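Local coordinates for F420-dependent methylenetetrahydromethanopterin dehydrogenase (Methanopyrus kandleri, PDB 1QV9), which catalyses the reversible, coenzyme F420-dependent interconversion of methenyl- and methylene-tetrahydromethanopterin in methanogenesis from carbon dioxide, at the interface of chains A and B and the interface of chains A and C. Coordinates in Å, arbitrary orientation; residue numbers count along the deposited sequence, not the author numbering. Chains: chain A/B/C, F420-dependent methylenetetrahydromethanopterin dehydrogenase.

Contact 1: the interface of chains A and B. Residues chain A 149, 155, 252, 262-264; chain B 133, 135.
The guanidinium of A:Arg155 is sandwiched between the two chains: CG2 of B:Val135 lies over one face, offset toward the rim, while CG of its own chain's A:Leu262 sits 3.9 Å above the centre of the other. At the edge, in plane, are OD2 of the B:Asp133 carboxylate, the hydroxyl OG1 of A:Thr264 and the oxygen of water 1. OD2 and OG1 take hydrogen bonds from NH2, and the bond to B:Asp133 OD2, at 2.8 Å, is also a salt bridge. It is fairly straight, 158° at the hydrogen, and arrives nearly along the C-O axis of the carboxylate, whose plane is only 26° from that of the guanidinium. The same OD2 accepts the backbone N-H of A:Thr264 at 2.9 Å, on the anti side and tilted out of the carboxylate plane. The other oxygen, OD1, reaches chain A through water 1, which also contacts NH1 of A:Arg252 and the carbonyl O of A:Leu262. A:Arg155, with A:Arg252 and A:Arg263 nearby and the start of helix 134-150 next in sequence, would probably stabilise the negative charge of B:Asp133. The side chains of A:Arg155 and B:Asp133 cross at about a right angle, and the bend at chi3 (-55°) in A:Arg155 brings the guanidinium nearly into the carboxylate plane. This patch of the two-fold A-B interface also brings the end of helix 134-150 of chain A to the start of the same helix of chain B, where CG1 of B:Val135 lies 3.5 Å from the carbonyl O of A:Ala149.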
loop_
_atom_site.group_PDB
_atom_site.type_symbol
_atom_site.label_atom_id
_atom_site.label_comp_id
_atom_site.label_asym_id
_atom_site.label_seq_id
_atom_site.Cartn_x
_atom_site.Cartn_y
_atom_site.Cartn_z
ATOM N N ALA A 149 8.955 3.706 18.650
ATOM C CA ALA A 149 7.851 4.516 19.171
ATOM C C ALA A 149 6.528 3.794 19.047
ATOM O O ALA A 149 5.859 3.555 20.061
ATOM C CB ALA A 149 7.806 5.863 18.414
ATOM N N ARG A 155 7.685 3.901 25.365
ATOM C CA ARG A 155 6.861 4.141 26.552
ATOM C C ARG A 155 7.475 3.392 27.732
ATOM O O ARG A 155 7.377 3.841 28.873
ATOM C CB ARG A 155 5.394 3.715 26.354
ATOM C CG ARG A 155 4.425 4.574 27.209
ATOM C CD ARG A 155 3.004 4.140 27.087
ATOM N NE ARG A 155 2.495 4.085 25.718
ATOM C CZ ARG A 155 2.123 5.140 25.010
ATOM N NH1 ARG A 155 1.681 4.974 23.785
ATOM N NH2 ARG A 155 2.175 6.345 25.534
ATOM N N ARG A 252 -0.301 0.750 14.676
ATOM C CA ARG A 252 -0.889 2.000 15.155
ATOM C C ARG A 252 -2.195 2.295 14.415
ATOM O O ARG A 252 -3.176 2.788 15.063
ATOM C CB ARG A 252 0.090 3.136 15.001
ATOM C CG ARG A 252 -0.402 4.438 15.668
ATOM C CD ARG A 252 0.768 5.195 16.061
ATOM N NE ARG A 252 0.514 6.420 16.835
ATOM C CZ ARG A 252 0.524 6.512 18.160
ATOM N NH1 ARG A 252 0.337 7.705 18.706
ATOM N NH2 ARG A 252 0.735 5.474 18.965
ATOM N N LEU A 262 -3.337 4.643 22.825
ATOM C CA LEU A 262 -2.879 5.065 24.133
ATOM C C LEU A 262 -1.986 6.302 24.038
ATOM O O LEU A 262 -1.036 6.354 23.211
ATOM C CB LEU A 262 -2.085 3.943 24.812
ATOM C CG LEU A 262 -1.496 4.259 26.185
ATOM C CD1 LEU A 262 -2.667 4.470 27.174
ATOM C CD2 LEU A 262 -0.662 3.067 26.667
ATOM N N ARG A 263 -2.283 7.306 24.866
ATOM C CA ARG A 263 -1.439 8.490 24.952
ATOM C C ARG A 263 -1.179 8.740 26.438
ATOM O O ARG A 263 -2.112 8.679 27.257
ATOM C CB ARG A 263 -2.081 9.705 24.306
ATOM C CG ARG A 263 -2.466 9.490 22.864
ATOM C CD ARG A 263 -3.098 10.754 22.212
ATOM N NE ARG A 263 -3.610 10.339 20.913
ATOM C CZ ARG A 263 -2.921 10.318 19.771
ATOM N NH1 ARG A 263 -3.509 9.836 18.685
ATOM N NH2 ARG A 263 -1.708 10.846 19.695
ATOM N N THR A 264 0.075 8.977 26.797
ATOM C CA THR A 264 0.472 9.186 28.190
ATOM C C THR A 264 1.347 10.424 28.305
ATOM O O THR A 264 2.554 10.340 28.539
ATOM C CB THR A 264 1.218 7.941 28.787
ATOM O OG1 THR A 264 2.386 7.607 27.988
ATOM C CG2 THR A 264 0.280 6.756 28.852
ATOM N N ASP B 133 1.912 13.096 23.130
ATOM C CA ASP B 133 2.614 12.476 24.258
ATOM C C ASP B 133 3.993 12.078 23.693
ATOM O O ASP B 133 4.256 12.350 22.518
ATOM C CB ASP B 133 1.858 11.263 24.839
ATOM C CG ASP B 133 1.894 10.025 23.935
ATOM O OD1 ASP B 133 1.977 10.177 22.700
ATOM O OD2 ASP B 133 1.808 8.909 24.476
ATOM N N VAL B 135 5.364 9.209 22.755
ATOM C CA VAL B 135 5.293 8.332 21.591
ATOM C C VAL B 135 4.882 9.081 20.333
ATOM O O VAL B 135 5.490 8.896 19.281
ATOM C CB VAL B 135 4.362 7.123 21.867
ATOM C CG1 VAL B 135 3.947 6.415 20.570
ATOM C CG2 VAL B 135 5.106 6.183 22.767
HETATM O O HOH W 1 0.726 7.870 21.576
#

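Contact 2: the interface of chains A and C. Residues chain A 185, 208-209, 212; chain C 212, 216, 219, 236, 240.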
loop_
_atom_site.group_PDB
_atom_site.type_symbol
_atom_site.label_atom_id
_atom_site.label_comp_id
_atom_site.label_asym_id
_atom_site.label_seq_id
_atom_site.Cartn_x
_atom_site.Cartn_y
_atom_site.Cartn_z
ATOM N N ARG A 185 11.013 -8.223 21.901
ATOM C CA ARG A 185 9.692 -8.584 21.432
ATOM C C ARG A 185 8.749 -9.050 22.546
ATOM O O ARG A 185 7.600 -8.587 22.646
ATOM C CB ARG A 185 9.851 -9.676 20.363
ATOM C CG ARG A 185 8.558 -10.191 19.800
ATOM C CD ARG A 185 8.389 -11.673 19.974
ATOM N NE ARG A 185 9.502 -12.486 19.488
ATOM C CZ ARG A 185 9.713 -13.723 19.938
ATOM N NH1 ARG A 185 10.720 -14.450 19.482
ATOM N NH2 ARG A 185 8.931 -14.209 20.884
ATOM N N GLU A 208 10.738 -8.200 16.500
ATOM C CA GLU A 208 11.531 -9.396 16.214
ATOM C C GLU A 208 12.376 -9.100 14.988
ATOM O O GLU A 208 13.594 -9.375 14.972
ATOM C CB GLU A 208 10.633 -10.616 15.974
ATOM C CG GLU A 208 11.476 -11.859 15.635
ATOM C CD GLU A 208 12.209 -12.404 16.836
ATOM O OE1 GLU A 208 13.199 -13.156 16.611
ATOM O OE2 GLU A 208 11.833 -12.077 17.991
ATOM N N ILE A 209 11.774 -8.522 13.940
ATOM C CA ILE A 209 12.543 -8.222 12.736
ATOM C C ILE A 209 13.659 -7.214 13.038
ATOM O O ILE A 209 14.780 -7.345 12.556
ATOM C CB ILE A 209 11.605 -7.688 11.611
ATOM C CG1 ILE A 209 10.643 -8.794 11.186
ATOM C CG2 ILE A 209 12.444 -7.079 10.455
ATOM C CD1 ILE A 209 9.572 -8.358 10.171
ATOM N N ASN A 212 16.482 -8.867 14.663
ATOM C CA ASN A 212 17.212 -9.694 13.670
ATOM C C ASN A 212 18.091 -8.900 12.710
ATOM O O ASN A 212 19.049 -9.416 12.130
ATOM C CB ASN A 212 16.245 -10.565 12.867
ATOM C CG ASN A 212 15.447 -11.566 13.748
ATOM O OD1 ASN A 212 15.895 -11.986 14.821
ATOM N ND2 ASN A 212 14.279 -11.943 13.275
ATOM N N ASN C 212 13.875 -16.549 9.953
ATOM C CA ASN C 212 13.715 -16.169 11.349
ATOM C C ASN C 212 12.345 -16.543 11.922
ATOM O O ASN C 212 12.164 -16.650 13.147
ATOM C CB ASN C 212 13.973 -14.644 11.505
ATOM C CG ASN C 212 15.393 -14.225 11.080
ATOM O OD1 ASN C 212 16.344 -15.003 11.164
ATOM N ND2 ASN C 212 15.529 -12.989 10.637
ATOM N N VAL C 216 10.616 -18.278 15.980
ATOM C CA VAL C 216 9.455 -17.772 16.685
ATOM C C VAL C 216 8.394 -18.868 16.833
ATOM O O VAL C 216 7.843 -19.057 17.910
ATOM C CB VAL C 216 8.894 -16.524 15.943
ATOM C CG1 VAL C 216 7.711 -15.967 16.699
ATOM C CG2 VAL C 216 9.994 -15.477 15.819
ATOM N N GLU C 219 9.498 -21.348 19.486
ATOM C CA GLU C 219 9.303 -20.840 20.829
ATOM C C GLU C 219 7.831 -20.920 21.236
ATOM O O GLU C 219 7.490 -21.358 22.339
ATOM C CB GLU C 219 9.792 -19.378 20.894
ATOM C CG GLU C 219 9.642 -18.747 22.249
ATOM C CD GLU C 219 9.978 -17.255 22.252
ATOM O OE1 GLU C 219 10.845 -16.824 21.468
ATOM O OE2 GLU C 219 9.379 -16.527 23.056
ATOM N N SER C 236 2.612 -13.777 15.806
ATOM C CA SER C 236 3.592 -12.777 15.355
ATOM C C SER C 236 4.491 -13.438 14.282
ATOM O O SER C 236 4.974 -12.786 13.368
ATOM C CB SER C 236 4.431 -12.228 16.536
ATOM O OG SER C 236 5.404 -13.164 17.030
HETATM N N MSE C 240 5.057 -11.911 10.484
HETATM C CA MSE C 240 6.365 -11.767 9.858
HETATM C C MSE C 240 6.367 -12.396 8.449
HETATM O O MSE C 240 6.872 -11.800 7.503
HETATM C CB MSE C 240 7.418 -12.477 10.706
HETATM C CG MSE C 240 7.810 -11.764 11.958
HETATM SE SE MSE C 240 8.764 -12.995 13.185
HETATM C CE MSE C 240 10.401 -13.189 12.341
HETATM O O HOH W 2 13.739 -15.209 14.856
HETATM O O HOH W 3 13.502 -11.243 10.915
HETATM O O HOH W 4 12.242 -17.277 19.320
#
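Carboxylate oxygen OE1 of C:Glu219 is gripped by NH1 of A:Arg185 at 3.1 Å, in a salt-bridging hydrogen bond, and by water 4, which also touches NH1. NH2 adds weak bonds to OE1 and OE2. The carboxylate meets the guanidinium at its edge, but NH1 approaches OE1 from above the carboxylate plane, 37° out of it. From its own side, A:Glu208 fixes the arginine: NE (2.8 Å) and NH1 both bond OE2, from the same face of that carboxylate. Exchanging A:Arg185 for an alanine would probably leave both C:Glu219 and A:Glu208 without their cationic mate and let A:Glu208 turn. The aliphatic part of A:Glu208 packs obliquely on the selenomethionine C:Met240, with CG 3.7 Å from CE; CG2 of C:Val216 closes against the same glutamate. Its OE1 reaches the backbone O of C:Asn212 through water 2. The two Asn212 side chains face each other across the axis with matching chi1 of -61°, as expected near a two-fold axis. Their ND2 atoms do not bond each other; both contact water 3, at 2.6 Å from A:Asn212 ND2 and 2.7 Å from C:Asn212 ND2. Pairing helix 197-223 across chains, this site joins A to C within the trimer-of-dimers hexamer.

Contact 3: the interface of chains A and B. Residues chain A 19, 22-23, 26; chain B 42, 134, 137-138.
CG of the selenomethionine A:Met22 and the CG1 branch of B:Val42 make the tightest carbon contact here, 3.4 Å, closer than usual van der Waals packing. They belong to an apolar patch of the two-fold A-B interface of the dimer, where helix 134-150 of chain B packs on residues 19-26 of chain A. The CE methyl of the selenomethionine B:Met137 is the second close group. It lies 3.4 Å from the carbonyl O of A:Met22 and also touches A:Met22 CB. SE of A:Met19 approaches the same methyl to 3.6 Å, so several groups of chain A close around it. The bend at chi3 (75°) turns CE aside from the line of the chain toward these partners, and the side chains of A:Met19 and B:Met137 run antiparallel alongside one another. B:Met137 gives up 59 Å² to chain A, more than any other residue of this patch. Its selenium rests 3.8 Å from CA of A:Glu26. The looser flank is formed by B:Ala138, which loses only 8 Å² and has its CB 4.0 Å from SE of A:Met19. B:Pro134, at the start of helix 134-150, packs on the other side: its CB is met by the CD2 branch of A:Leu23 at 3.8 Å, while A:Glu26 lays its carboxylate end against the ring carbons. A chi1 of 68° in A:Glu26 sets CG between backbone N and carbonyl carbon, and a further bend at chi2 carries the carboxyl carbon CD to 3.6 Å from CD of B:Pro134.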
loop_
_atom_site.group_PDB
_atom_site.type_symbol
_atom_site.label_atom_id
_atom_site.label_comp_id
_atom_site.label_asym_id
_atom_site.label_seq_id
_atom_site.Cartn_x
_atom_site.Cartn_y
_atom_site.Cartn_z
HETATM N N MSE A 19 16.475 9.769 21.333
HETATM C CA MSE A 19 15.243 10.235 21.974
HETATM C C MSE A 19 15.089 10.239 23.490
HETATM O O MSE A 19 14.206 10.937 23.997
HETATM C CB MSE A 19 14.050 9.420 21.428
HETATM C CG MSE A 19 13.525 9.824 20.040
HETATM SE SE MSE A 19 12.314 11.270 20.221
HETATM C CE MSE A 19 12.585 12.231 18.582
HETATM N N MSE A 22 14.196 13.524 25.404
HETATM C CA MSE A 22 12.989 14.194 24.956
HETATM C C MSE A 22 11.704 13.464 25.297
HETATM O O MSE A 22 10.637 14.085 25.376
HETATM C CB MSE A 22 13.086 14.498 23.464
HETATM C CG MSE A 22 14.228 15.453 23.244
HETATM SE SE MSE A 22 14.423 16.039 21.443
HETATM C CE MSE A 22 15.256 14.505 20.699
ATOM N N LEU A 23 11.785 12.154 25.488
ATOM C CA LEU A 23 10.603 11.387 25.876
ATOM C C LEU A 23 10.121 11.798 27.262
ATOM O O LEU A 23 8.987 11.470 27.649
ATOM C CB LEU A 23 10.929 9.884 25.913
ATOM C CG LEU A 23 11.267 9.244 24.570
ATOM C CD1 LEU A 23 11.863 7.835 24.857
ATOM C CD2 LEU A 23 10.044 9.172 23.679
ATOM N N GLU A 26 8.027 16.081 26.518
ATOM C CA GLU A 26 7.688 16.177 25.122
ATOM C C GLU A 26 7.268 17.516 24.570
ATOM O O GLU A 26 7.425 17.763 23.372
ATOM C CB GLU A 26 6.655 15.104 24.758
ATOM C CG GLU A 26 5.257 15.308 25.386
ATOM C CD GLU A 26 5.135 14.802 26.823
ATOM O OE1 GLU A 26 3.984 14.764 27.313
ATOM O OE2 GLU A 26 6.142 14.433 27.455
ATOM N N VAL B 42 14.812 19.622 25.281
ATOM C CA VAL B 42 13.722 20.354 24.632
ATOM C C VAL B 42 13.482 21.774 25.143
ATOM O O VAL B 42 12.765 22.561 24.503
ATOM C CB VAL B 42 12.398 19.595 24.817
ATOM C CG1 VAL B 42 12.498 18.143 24.295
ATOM C CG2 VAL B 42 12.088 19.567 26.280
ATOM N N PRO B 134 4.888 11.503 24.508
ATOM C CA PRO B 134 6.229 11.121 24.021
ATOM C C PRO B 134 6.215 10.233 22.768
ATOM O O PRO B 134 6.977 10.491 21.806
ATOM C CB PRO B 134 6.861 10.442 25.232
ATOM C CG PRO B 134 6.239 11.269 26.401
ATOM C CD PRO B 134 4.794 11.332 25.982
HETATM N N MSE B 137 5.225 12.204 19.681
HETATM C CA MSE B 137 6.319 13.134 19.348
HETATM C C MSE B 137 7.457 12.393 18.611
HETATM O O MSE B 137 8.144 12.956 17.767
HETATM C CB MSE B 137 6.907 13.777 20.598
HETATM C CG MSE B 137 8.225 14.487 20.317
HETATM SE SE MSE B 137 9.273 14.830 21.888
HETATM C CE MSE B 137 9.958 13.054 22.250
ATOM N N ALA B 138 7.670 11.139 18.973
ATOM C CA ALA B 138 8.704 10.321 18.283
ATOM C C ALA B 138 8.218 9.860 16.910
ATOM O O ALA B 138 9.010 9.849 15.940
ATOM C CB ALA B 138 9.109 9.104 19.145
#

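Contacts 1 and 3 are neighbouring patches of one A-B interface, their C-alpha centres about 10 Å apart. The loop residue B:Asp133 and the first turns of helix 134-150 of chain B join them: B:Asp133 and B:Val135 serve contact 1, while B:Pro134, B:Met137 and B:Ala138 serve contact 3, so a polar anchor adjoins an apolar one. Contact 2, measured between the same C-alpha centres, lies about 23 Å from contact 1 and 27 Å from contact 3, on a different two-fold interface. Helix 227-257 supplies A:Arg252 to contact 1 and, from chain C, residues to contact 2. Each subunit therefore uses separate surfaces for two partners, as a trimer of dimers requires.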